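Local structure of carboxyvinyl-carboxyphosphonate phosphorylmutase (Bacillus anthracis, 4IQD) at residues E15-R20 with D89-V94; T73-A78 with A110-E115; E176-A181 with R204-K209; A212-N217 with M235-V240. The protein belongs to the phosphoenolpyruvate phosphomutase family of TIM-barrel proteins and binds pyruvic acid in several pockets. One frame throughout, in Å; residues are numbered along the deposited sequence. Where two conformers were deposited one is given.

How the contacts relate
From the N terminus, helix 14-26 opens contact 1, which closes only when the chain reaches the start of strand 92-95. Contact 2 opens inside that loop, at residues 73-78, and closes beyond it at 110-115, so contacts 1 and 2 cross; Val-94 touches Val-77 and Met-113, joining them. Contact 3 (176-181 with 204-209) and contact 4 (212-217 with 235-240) follow in series, each closing a short loop. They meet where Phe-206 and Asn-207 pack on Leu-214. Contacts 2 and 3 pair neighbouring barrel helices, contact 4 pairs two strands, and contact 1 sets the N-terminal helix against a strand's beginning. Leu-93 and Leu-215 link contact 1 to contact 4.

Contact 1: E15-R20 with D89-V94; sequences EELANR and DLPVLV
Arg-20 NH1 donates to the backbone O of Asp-89 at 2.9 Å, the one hydrogen bond between residues 15-20 and 89-94, which set helix 14-26 against the turn leading into strand 92-95 of the TIM barrel. The bond is bent, with an N-H...O angle of 130°: the acceptor lies tilted from the guanidinium plane, although the donor sits in the plane of the carbonyl. Beside it a long salt bridge runs from Arg-20 NH2 to Asp-89 OD2 at 3.6 Å, the guanidinium and carboxylate planes turned 79° apart. The carboxylate is more firmly held by Ser-12, whose backbone N donates to OD1. Asp-89 is the first residue beyond helix 74-88 to leave helical geometry, with a positive phi of 63°, and here the chain turns toward the N-terminal end of the strand. Pro-91 packs across the arginine stem, at about a right angle to it, its CG 3.6 Å from Arg-20 CD. One turn earlier in the helix, Leu-17 points at the same turn. Its CD2 lies 4.0 Å from Pro-91 CD and also covers one face of the Arg-20 guanidinium over its centre; Leu-17 also touches Val-85 of helix 74-88. Phe-21 and Leu-24 of helix 14-26 also touch Pro-91. The Leu-90 CD2 methyl lies at the guanidinium edge, near its plane, 4.1 Å from Arg-20 NH1.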
# COMPACT_ATOMS: atom_id res chain seq x y z
N GLU A 15 9.92 -15.29 18.37
CA GLU A 15 9.73 -15.53 19.79
C GLU A 15 10.23 -14.34 20.60
O GLU A 15 9.70 -14.05 21.66
CB GLU A 15 10.39 -16.84 20.23
CG GLU A 15 9.87 -17.34 21.57
CD GLU A 15 9.68 -18.85 21.61
OE1 GLU A 15 10.07 -19.53 20.64
OE2 GLU A 15 9.12 -19.35 22.61
N GLU A 16 11.24 -13.66 20.08
CA GLU A 16 11.70 -12.42 20.69
C GLU A 16 10.63 -11.35 20.52
O GLU A 16 10.37 -10.57 21.43
CB GLU A 16 13.01 -11.95 20.05
CG GLU A 16 14.25 -12.58 20.67
CD GLU A 16 15.46 -12.50 19.76
OE1 GLU A 16 15.30 -12.14 18.58
OE2 GLU A 16 16.57 -12.81 20.23
N LEU A 17 9.99 -11.34 19.35
CA LEU A 17 9.00 -10.32 19.05
C LEU A 17 7.72 -10.48 19.87
O LEU A 17 7.16 -9.49 20.35
CB LEU A 17 8.69 -10.30 17.55
CG LEU A 17 9.72 -9.53 16.72
CD1 LEU A 17 9.34 -9.51 15.25
CD2 LEU A 17 9.87 -8.11 17.24
N ALA A 18 7.27 -11.71 20.05
CA ALA A 18 6.09 -11.98 20.85
C ALA A 18 6.33 -11.59 22.31
O ALA A 18 5.48 -10.97 22.94
CB ALA A 18 5.70 -13.43 20.75
N ASN A 19 7.49 -11.96 22.83
CA ASN A 19 7.82 -11.66 24.21
C ASN A 19 8.00 -10.16 24.43
O ASN A 19 7.62 -9.64 25.47
CB ASN A 19 9.08 -12.41 24.64
CG ASN A 19 8.91 -13.91 24.58
OD1 ASN A 19 7.83 -14.44 24.85
ND2 ASN A 19 9.97 -14.62 24.21
N ARG A 20 8.56 -9.49 23.43
CA ARG A 20 8.73 -8.04 23.50
C ARG A 20 7.36 -7.39 23.55
O ARG A 20 7.13 -6.47 24.32
CB ARG A 20 9.50 -7.52 22.28
CG ARG A 20 9.82 -6.03 22.35
CD ARG A 20 10.21 -5.46 20.99
NE ARG A 20 11.47 -5.99 20.47
CZ ARG A 20 12.01 -5.64 19.30
NH1 ARG A 20 11.40 -4.75 18.53
NH2 ARG A 20 13.15 -6.18 18.91
N ASP A 89 11.06 -4.34 12.19
CA ASP A 89 11.49 -5.21 13.30
C ASP A 89 10.71 -4.89 14.58
O ASP A 89 11.24 -4.96 15.69
CB ASP A 89 13.01 -5.14 13.54
CG ASP A 89 13.52 -6.28 14.39
OD1 ASP A 89 13.29 -7.45 14.02
OD2 ASP A 89 14.14 -6.01 15.44
N LEU A 90 9.44 -4.52 14.41
CA LEU A 90 8.55 -4.24 15.53
C LEU A 90 7.52 -5.35 15.70
O LEU A 90 7.14 -6.00 14.73
CB LEU A 90 7.82 -2.92 15.33
CG LEU A 90 8.59 -1.64 15.62
CD1 LEU A 90 7.67 -0.45 15.42
CD2 LEU A 90 9.15 -1.67 17.02
N PRO A 91 7.07 -5.57 16.95
CA PRO A 91 5.98 -6.51 17.20
C PRO A 91 4.72 -6.05 16.48
O PRO A 91 4.34 -4.89 16.60
CB PRO A 91 5.77 -6.42 18.71
CG PRO A 91 7.04 -5.86 19.25
CD PRO A 91 7.54 -4.94 18.19
N VAL A 92 4.10 -6.95 15.73
CA VAL A 92 2.90 -6.60 15.00
C VAL A 92 1.74 -7.50 15.38
O VAL A 92 1.85 -8.73 15.32
CB VAL A 92 3.13 -6.68 13.48
CG1 VAL A 92 1.83 -6.49 12.73
CG2 VAL A 92 4.16 -5.64 13.05
N LEU A 93 0.64 -6.89 15.80
CA LEU A 93 -0.60 -7.59 16.07
C LEU A 93 -1.45 -7.61 14.81
O LEU A 93 -1.78 -6.56 14.25
CB LEU A 93 -1.36 -6.90 17.21
CG LEU A 93 -2.83 -7.27 17.45
CD1 LEU A 93 -2.98 -8.72 17.90
CD2 LEU A 93 -3.41 -6.33 18.49
N VAL A 94 -1.79 -8.81 14.37
CA VAL A 94 -2.53 -8.97 13.13
C VAL A 94 -3.95 -9.44 13.37
O VAL A 94 -4.18 -10.46 14.01
CB VAL A 94 -1.83 -9.97 12.20
CG1 VAL A 94 -2.68 -10.24 10.98
CG2 VAL A 94 -0.46 -9.44 11.81

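Contact 2: T73-A78 with A110-E115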
# COMPACT_ATOMS: atom_id res chain seq x y z
N THR A 73 -7.49 -13.81 1.69
CA THR A 73 -7.03 -15.09 2.19
C THR A 73 -5.95 -14.91 3.25
O THR A 73 -5.35 -13.85 3.36
CB THR A 73 -6.45 -15.95 1.06
OG1 THR A 73 -5.22 -15.39 0.62
CG2 THR A 73 -7.43 -16.02 -0.10
N SER A 74 -5.73 -15.96 4.04
CA SER A 74 -4.74 -15.92 5.10
C SER A 74 -3.35 -15.68 4.52
O SER A 74 -2.52 -15.03 5.14
CB SER A 74 -4.73 -17.24 5.88
OG SER A 74 -4.12 -18.27 5.13
N THR A 75 -3.13 -16.20 3.32
CA THR A 75 -1.85 -16.05 2.63
C THR A 75 -1.54 -14.59 2.33
O THR A 75 -0.41 -14.13 2.51
CB THR A 75 -1.83 -16.85 1.31
OG1 THR A 75 -2.09 -18.23 1.57
CG2 THR A 75 -0.48 -16.71 0.61
N GLU A 76 -2.56 -13.86 1.88
CA GLU A 76 -2.42 -12.44 1.56
C GLU A 76 -2.11 -11.63 2.80
O GLU A 76 -1.22 -10.78 2.79
CB GLU A 76 -3.71 -11.92 0.92
CG GLU A 76 -3.98 -12.45 -0.47
CD GLU A 76 -5.37 -12.12 -0.96
OE1 GLU A 76 -6.33 -12.28 -0.18
OE2 GLU A 76 -5.51 -11.70 -2.13
N VAL A 77 -2.86 -11.88 3.87
CA VAL A 77 -2.69 -11.15 5.11
C VAL A 77 -1.32 -11.42 5.72
O VAL A 77 -0.68 -10.51 6.26
CB VAL A 77 -3.79 -11.51 6.12
CG1 VAL A 77 -3.63 -10.71 7.40
CG2 VAL A 77 -5.16 -11.28 5.51
N ALA A 78 -0.87 -12.66 5.62
CA ALA A 78 0.42 -13.06 6.17
C ALA A 78 1.58 -12.43 5.40
O ALA A 78 2.66 -12.21 5.96
CB ALA A 78 0.54 -14.57 6.19
N ALA A 110 -2.13 -19.73 11.96
CA ALA A 110 -1.20 -19.55 13.06
C ALA A 110 0.24 -19.80 12.64
O ALA A 110 1.14 -19.07 13.04
CB ALA A 110 -1.58 -20.45 14.23
N VAL A 111 0.46 -20.83 11.84
CA VAL A 111 1.80 -21.16 11.37
C VAL A 111 2.32 -20.07 10.45
O VAL A 111 3.46 -19.64 10.56
CB VAL A 111 1.84 -22.49 10.62
CG1 VAL A 111 3.26 -22.83 10.22
CG2 VAL A 111 1.25 -23.59 11.47
N GLU A 112 1.47 -19.64 9.52
CA GLU A 112 1.84 -18.62 8.55
C GLU A 112 2.23 -17.31 9.22
O GLU A 112 3.12 -16.61 8.76
CB GLU A 112 0.70 -18.37 7.57
CG GLU A 112 0.41 -19.53 6.63
CD GLU A 112 -0.78 -19.27 5.74
OE1 GLU A 112 -1.69 -18.53 6.17
OE2 GLU A 112 -0.81 -19.78 4.60
N MSE A 113 1.55 -16.98 10.32
CA MSE A 113 1.85 -15.76 11.05
C MSE A 113 3.18 -15.88 11.80
O MSE A 113 3.94 -14.92 11.89
CB MSE A 113 0.71 -15.40 12.00
CG MSE A 113 -0.62 -15.12 11.30
SE MSE A 113 -0.55 -13.67 9.99
CE MSE A 113 -2.14 -14.10 8.97
N VAL A 114 3.45 -17.06 12.35
CA VAL A 114 4.72 -17.30 13.03
C VAL A 114 5.85 -17.24 12.02
O VAL A 114 6.92 -16.69 12.29
CB VAL A 114 4.72 -18.66 13.75
CG1 VAL A 114 6.13 -19.05 14.15
CG2 VAL A 114 3.81 -18.61 14.97
N GLU A 115 5.60 -17.79 10.83
CA GLU A 115 6.55 -17.72 9.74
C GLU A 115 6.84 -16.28 9.35
O GLU A 115 7.98 -15.92 9.05
CB GLU A 115 6.05 -18.50 8.53
CG GLU A 115 6.05 -20.00 8.73
CD GLU A 115 5.73 -20.75 7.46
OE1 GLU A 115 5.07 -20.16 6.58
OE2 GLU A 115 6.14 -21.92 7.34
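Ser-74 OG donates to Glu-112 OE1 at 2.7 Å, meeting the syn lone pair, on the side of the other carboxylate oxygen. With its OG between the backbone N and the carbonyl carbon (chi1 75°), the serine presents the hydroxyl to the glutamate, which reaches across on a chain extended beyond CG. At the root of that chain, Glu-112 CB rests 4.0 Å from Ala-78 CB, one turn further along the first helix. On the inner flank, the selenomethionine Met-113 bends at chi2 (-59°), which places its SE close to Ala-78. The terminal CE then lies 3.9 Å from Ala-78 CB and touches Val-77 CG1 as well. These contacts join two neighbouring outer helices of the TIM barrel, 74-88 and 103-115, which run nearly parallel: their short segments approach to 9.6 Å between axes, with a crossing angle of -19°. Strand 92-95 connects the two in the chain and lies under their seam, where Val-94 packs on both Val-77 and Met-113 SE. The second Glu-112 oxygen, OE2, forms a salt bridge with Arg-108 one turn back in its own helix, so the carboxylate is held from both helices, an arrangement expected to favour its charged form. Further out, Thr-73 and Glu-76 form a capping box that fixes the start of helix 74-88 just ahead of Ser-74. Thr-73 N donates to Glu-76 OE1 at 2.7 Å, and Glu-76 N returns a weak bond to Thr-73 OG1 at 3.3 Å.

Contact 3: E176-A181 with R204-K209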
# COMPACT_ATOMS: atom_id res chain seq x y z
N GLU A 176 -22.79 -11.25 29.61
CA GLU A 176 -22.58 -12.28 28.60
C GLU A 176 -21.18 -12.18 28.04
O GLU A 176 -20.50 -13.19 27.86
CB GLU A 176 -23.57 -12.10 27.45
CG GLU A 176 -24.37 -13.32 27.15
CD GLU A 176 -25.79 -13.18 27.62
OE1 GLU A 176 -26.62 -14.03 27.23
OE2 GLU A 176 -26.07 -12.23 28.38
N ALA A 177 -20.76 -10.96 27.77
CA ALA A 177 -19.43 -10.72 27.23
C ALA A 177 -18.38 -11.13 28.25
O ALA A 177 -17.40 -11.79 27.90
CB ALA A 177 -19.27 -9.26 26.86
N ILE A 178 -18.60 -10.77 29.51
CA ILE A 178 -17.67 -11.11 30.59
C ILE A 178 -17.48 -12.62 30.68
O ILE A 178 -16.36 -13.11 30.85
CB ILE A 178 -18.14 -10.56 31.94
CG1 ILE A 178 -17.97 -9.04 31.98
CG2 ILE A 178 -17.37 -11.20 33.09
CD1 ILE A 178 -18.40 -8.40 33.28
N GLU A 179 -18.58 -13.36 30.56
CA GLU A 179 -18.54 -14.81 30.60
C GLU A 179 -17.73 -15.36 29.42
O GLU A 179 -16.85 -16.20 29.61
CB GLU A 179 -19.95 -15.40 30.60
CG GLU A 179 -20.66 -15.32 31.94
CD GLU A 179 -20.04 -16.21 32.99
OE1 GLU A 179 -19.63 -15.69 34.05
OE2 GLU A 179 -19.95 -17.44 32.76
N ARG A 180 -18.05 -14.90 28.22
CA ARG A 180 -17.32 -15.31 27.03
C ARG A 180 -15.84 -15.02 27.19
O ARG A 180 -15.00 -15.89 27.00
CB ARG A 180 -17.84 -14.59 25.79
CG ARG A 180 -19.11 -15.15 25.20
CD ARG A 180 -19.37 -14.53 23.83
NE ARG A 180 -20.53 -15.09 23.16
CZ ARG A 180 -20.49 -16.10 22.29
NH1 ARG A 180 -19.33 -16.68 21.99
NH2 ARG A 180 -21.60 -16.54 21.72
N ALA A 181 -15.54 -13.78 27.59
CA ALA A 181 -14.16 -13.32 27.76
C ALA A 181 -13.33 -14.23 28.66
O ALA A 181 -12.25 -14.67 28.28
CB ALA A 181 -14.15 -11.89 28.29
N ARG A 204 -14.34 -0.10 33.47
CA ARG A 204 -13.79 -0.45 34.77
C ARG A 204 -14.36 -1.76 35.32
O ARG A 204 -13.64 -2.56 35.92
CB ARG A 204 -14.04 0.68 35.77
CG ARG A 204 -13.50 2.04 35.33
CD ARG A 204 -13.69 3.08 36.44
NE ARG A 204 -13.08 4.37 36.12
CZ ARG A 204 -11.82 4.70 36.39
NH1 ARG A 204 -11.02 3.83 36.98
NH2 ARG A 204 -11.36 5.91 36.07
N LEU A 205 -15.66 -1.98 35.10
CA LEU A 205 -16.31 -3.21 35.57
C LEU A 205 -15.81 -4.43 34.82
O LEU A 205 -15.56 -5.48 35.42
CB LEU A 205 -17.82 -3.12 35.42
CG LEU A 205 -18.57 -4.41 35.76
CD1 LEU A 205 -18.33 -4.81 37.21
CD2 LEU A 205 -20.06 -4.26 35.49
N PHE A 206 -15.67 -4.29 33.51
CA PHE A 206 -15.22 -5.40 32.67
C PHE A 206 -13.80 -5.77 33.08
O PHE A 206 -13.49 -6.95 33.26
CB PHE A 206 -15.28 -5.01 31.20
CG PHE A 206 -15.13 -6.17 30.25
CD1 PHE A 206 -16.24 -6.85 29.78
CD2 PHE A 206 -13.88 -6.58 29.82
CE1 PHE A 206 -16.11 -7.91 28.91
CE2 PHE A 206 -13.74 -7.65 28.95
CZ PHE A 206 -14.86 -8.31 28.49
N ASN A 207 -12.96 -4.76 33.25
CA ASN A 207 -11.59 -4.94 33.72
C ASN A 207 -11.56 -5.65 35.07
O ASN A 207 -10.68 -6.47 35.32
CB ASN A 207 -10.90 -3.58 33.82
CG ASN A 207 -9.44 -3.69 34.21
OD1 ASN A 207 -8.77 -4.68 33.91
ND2 ASN A 207 -8.93 -2.66 34.88
N SER A 208 -12.53 -5.34 35.92
CA SER A 208 -12.58 -5.88 37.27
C SER A 208 -12.99 -7.34 37.29
O SER A 208 -12.60 -8.09 38.18
CB SER A 208 -13.56 -5.07 38.12
OG SER A 208 -13.45 -5.43 39.48
N LYS A 209 -13.78 -7.75 36.30
CA LYS A 209 -14.33 -9.09 36.29
C LYS A 209 -13.59 -10.03 35.35
O LYS A 209 -13.86 -11.23 35.32
CB LYS A 209 -15.82 -9.05 35.91
CG LYS A 209 -16.72 -9.82 36.86
CD LYS A 209 -17.14 -8.96 38.04
CE LYS A 209 -17.87 -9.77 39.09
NZ LYS A 209 -19.03 -10.52 38.53
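Phe-206 sends its ring from helix 200-209 toward helix 174-187, where Ala-177, Ile-178 and Ala-181 receive it. With CG anti to the backbone N (chi1 -167°), the ring starts across the gap, and CD1, CE1 and CZ are the atoms that touch. CD1 meets Ile-178 CG1 at 3.6 Å, the isoleucine and phenylalanine side chains sliding past each other in opposite directions. CZ reaches Ala-181 CB at 3.7 Å; like Ile-178 CG1, this methyl approaches the ring obliquely. Between them CE1 points at the backbone, with the carbonyl carbon of Ala-177 lying 4.0 Å away at the ring edge, near its plane. Ile-178 in turn crosses Lys-209 obliquely, its CD1 3.7 Å from Lys-209 CB. Beyond CG the lysine chain, bent at chi2 and again at chi4, leads away from the partner helix. The two helices are successive outer helices of the TIM barrel, their segments crossing at -34° with axes 10.3 Å apart. Strand 191-194 joins them, and its Ile-192 and Pro-194 also touch Phe-206. The start of helix 174-187 supplies Leu-174 and Asp-175 to a pyruvic acid pocket. Just beyond the segments, Asn-182 ND2 is hydrogen-bonded to Lys-209 O. Between the segments the touching side-chain surfaces are apolar, so the fit of ring and aliphatic groups carries the contact, with Lys-209 CB and CG against Ile-178.

Contact 4: A212-N217 with M235-V240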
# COMPACT_ATOMS: atom_id res chain seq x y z
N ALA A 212 -7.43 -10.54 32.50
CA ALA A 212 -6.56 -10.34 31.34
C ALA A 212 -6.36 -8.86 31.07
O ALA A 212 -7.20 -8.05 31.43
CB ALA A 212 -7.15 -11.02 30.11
N PRO A 213 -5.24 -8.51 30.43
CA PRO A 213 -5.08 -7.14 29.93
C PRO A 213 -6.15 -6.85 28.89
O PRO A 213 -6.59 -7.76 28.19
CB PRO A 213 -3.71 -7.17 29.26
CG PRO A 213 -2.98 -8.27 29.94
CD PRO A 213 -4.01 -9.30 30.26
N LEU A 214 -6.57 -5.59 28.78
CA LEU A 214 -7.63 -5.24 27.85
C LEU A 214 -7.13 -4.30 26.76
O LEU A 214 -6.25 -3.47 27.00
CB LEU A 214 -8.81 -4.62 28.59
CG LEU A 214 -9.45 -5.50 29.66
CD1 LEU A 214 -10.71 -4.85 30.20
CD2 LEU A 214 -9.75 -6.89 29.12
N LEU A 215 -7.71 -4.44 25.58
CA LEU A 215 -7.39 -3.62 24.42
C LEU A 215 -8.53 -2.65 24.17
O LEU A 215 -9.70 -3.01 24.29
CB LEU A 215 -7.18 -4.51 23.20
CG LEU A 215 -6.70 -3.97 21.85
CD1 LEU A 215 -6.17 -5.12 21.04
CD2 LEU A 215 -7.80 -3.26 21.06
N ALA A 216 -8.19 -1.42 23.81
CA ALA A 216 -9.17 -0.42 23.44
C ALA A 216 -9.07 -0.15 21.94
O ALA A 216 -7.97 -0.02 21.41
CB ALA A 216 -8.96 0.86 24.22
N ASN A 217 -10.21 -0.07 21.27
CA ASN A 217 -10.25 0.16 19.83
C ASN A 217 -10.53 1.62 19.49
O ASN A 217 -11.68 2.04 19.46
CB ASN A 217 -11.34 -0.71 19.21
CG ASN A 217 -11.44 -0.54 17.70
OD1 ASN A 217 -10.49 -0.13 17.04
ND2 ASN A 217 -12.60 -0.86 17.15
N MSE A 235 -8.60 3.95 33.06
CA MSE A 235 -9.93 3.41 32.96
C MSE A 235 -9.90 1.89 32.82
O MSE A 235 -10.95 1.24 32.75
CB MSE A 235 -10.67 4.05 31.79
CG MSE A 235 -10.91 5.54 31.95
SE MSE A 235 -12.40 6.05 30.82
CE MSE A 235 -13.37 4.49 31.37
N GLY A 236 -8.70 1.33 32.79
CA GLY A 236 -8.53 -0.11 32.86
C GLY A 236 -8.00 -0.79 31.62
O GLY A 236 -8.16 -1.99 31.45
N PHE A 237 -7.36 -0.02 30.74
CA PHE A 237 -6.79 -0.57 29.51
C PHE A 237 -5.27 -0.51 29.51
O PHE A 237 -4.68 0.39 30.09
CB PHE A 237 -7.35 0.14 28.28
CG PHE A 237 -8.78 -0.21 27.99
CD1 PHE A 237 -9.08 -1.36 27.28
CD2 PHE A 237 -9.81 0.60 28.42
CE1 PHE A 237 -10.39 -1.70 27.02
CE2 PHE A 237 -11.12 0.26 28.16
CZ PHE A 237 -11.41 -0.89 27.45
N GLN A 238 -4.65 -1.49 28.85
CA GLN A 238 -3.20 -1.58 28.84
C GLN A 238 -2.62 -1.50 27.43
O GLN A 238 -1.41 -1.54 27.24
CB GLN A 238 -2.76 -2.86 29.55
CG GLN A 238 -3.35 -2.99 30.93
CD GLN A 238 -3.02 -4.30 31.61
OE1 GLN A 238 -1.88 -4.76 31.56
NE2 GLN A 238 -4.01 -4.90 32.25
N MSE A 239 -3.50 -1.37 26.45
CA MSE A 239 -3.08 -1.15 25.07
C MSE A 239 -4.24 -0.57 24.28
O MSE A 239 -5.41 -0.80 24.61
CB MSE A 239 -2.59 -2.45 24.44
CG MSE A 239 -3.69 -3.31 23.84
SE MSE A 239 -3.09 -5.13 23.44
CE MSE A 239 -3.21 -5.86 25.24
N VAL A 240 -3.92 0.20 23.25
CA VAL A 240 -4.95 0.84 22.44
C VAL A 240 -4.53 0.89 20.98
O VAL A 240 -3.40 1.24 20.65
CB VAL A 240 -5.29 2.26 22.95
CG1 VAL A 240 -4.02 3.04 23.23
CG2 VAL A 240 -6.19 2.99 21.97
O HOH W 1 -6.28 -4.29 31.14
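The backbone bond of Ala-216 to Met-239 pairs parallel strands 215-217 and 239-242 of the TIM barrel, on the two sides of a beta-alpha-beta crossover through helix 229-234, and that of Leu-214 to Gln-238 ties the residues leading into them. Ala-216 N donates to Met-239 O at 3.0 Å. Leu-214 O receives the nearly straight bond of Gln-238 N at 3.1 Å (171° at the hydrogen), and a weak one from Met-239 N. A water adds a polar bridge: it accepts from Leu-214 N at 2.7 Å and from Gln-238 NE2, and donates to Gly-236 O. Gly-236 ends its helix in a Schellman motif. Among aromatic contacts, Ala-216 CB makes a CH-pi interaction over one face of Phe-237, 3.9 Å from the ring centroid, while Leu-214 CB comes to CD1 obliquely at 3.5 Å. Phe-237 also meets Phe-203 of helix 200-209 edge-to-face. Apolar packing on the opposite sheet face from Ala-216 and Val-240 sets Leu-215 CG against Met-239 CG at 3.7 Å, the two chains crossing obliquely. The N-H of Leu-214 is thus met by the water, and those of Ala-216 and Gln-238 by the opposite segment; Ile-192 and Leu-31 make further backbone bonds to these segments.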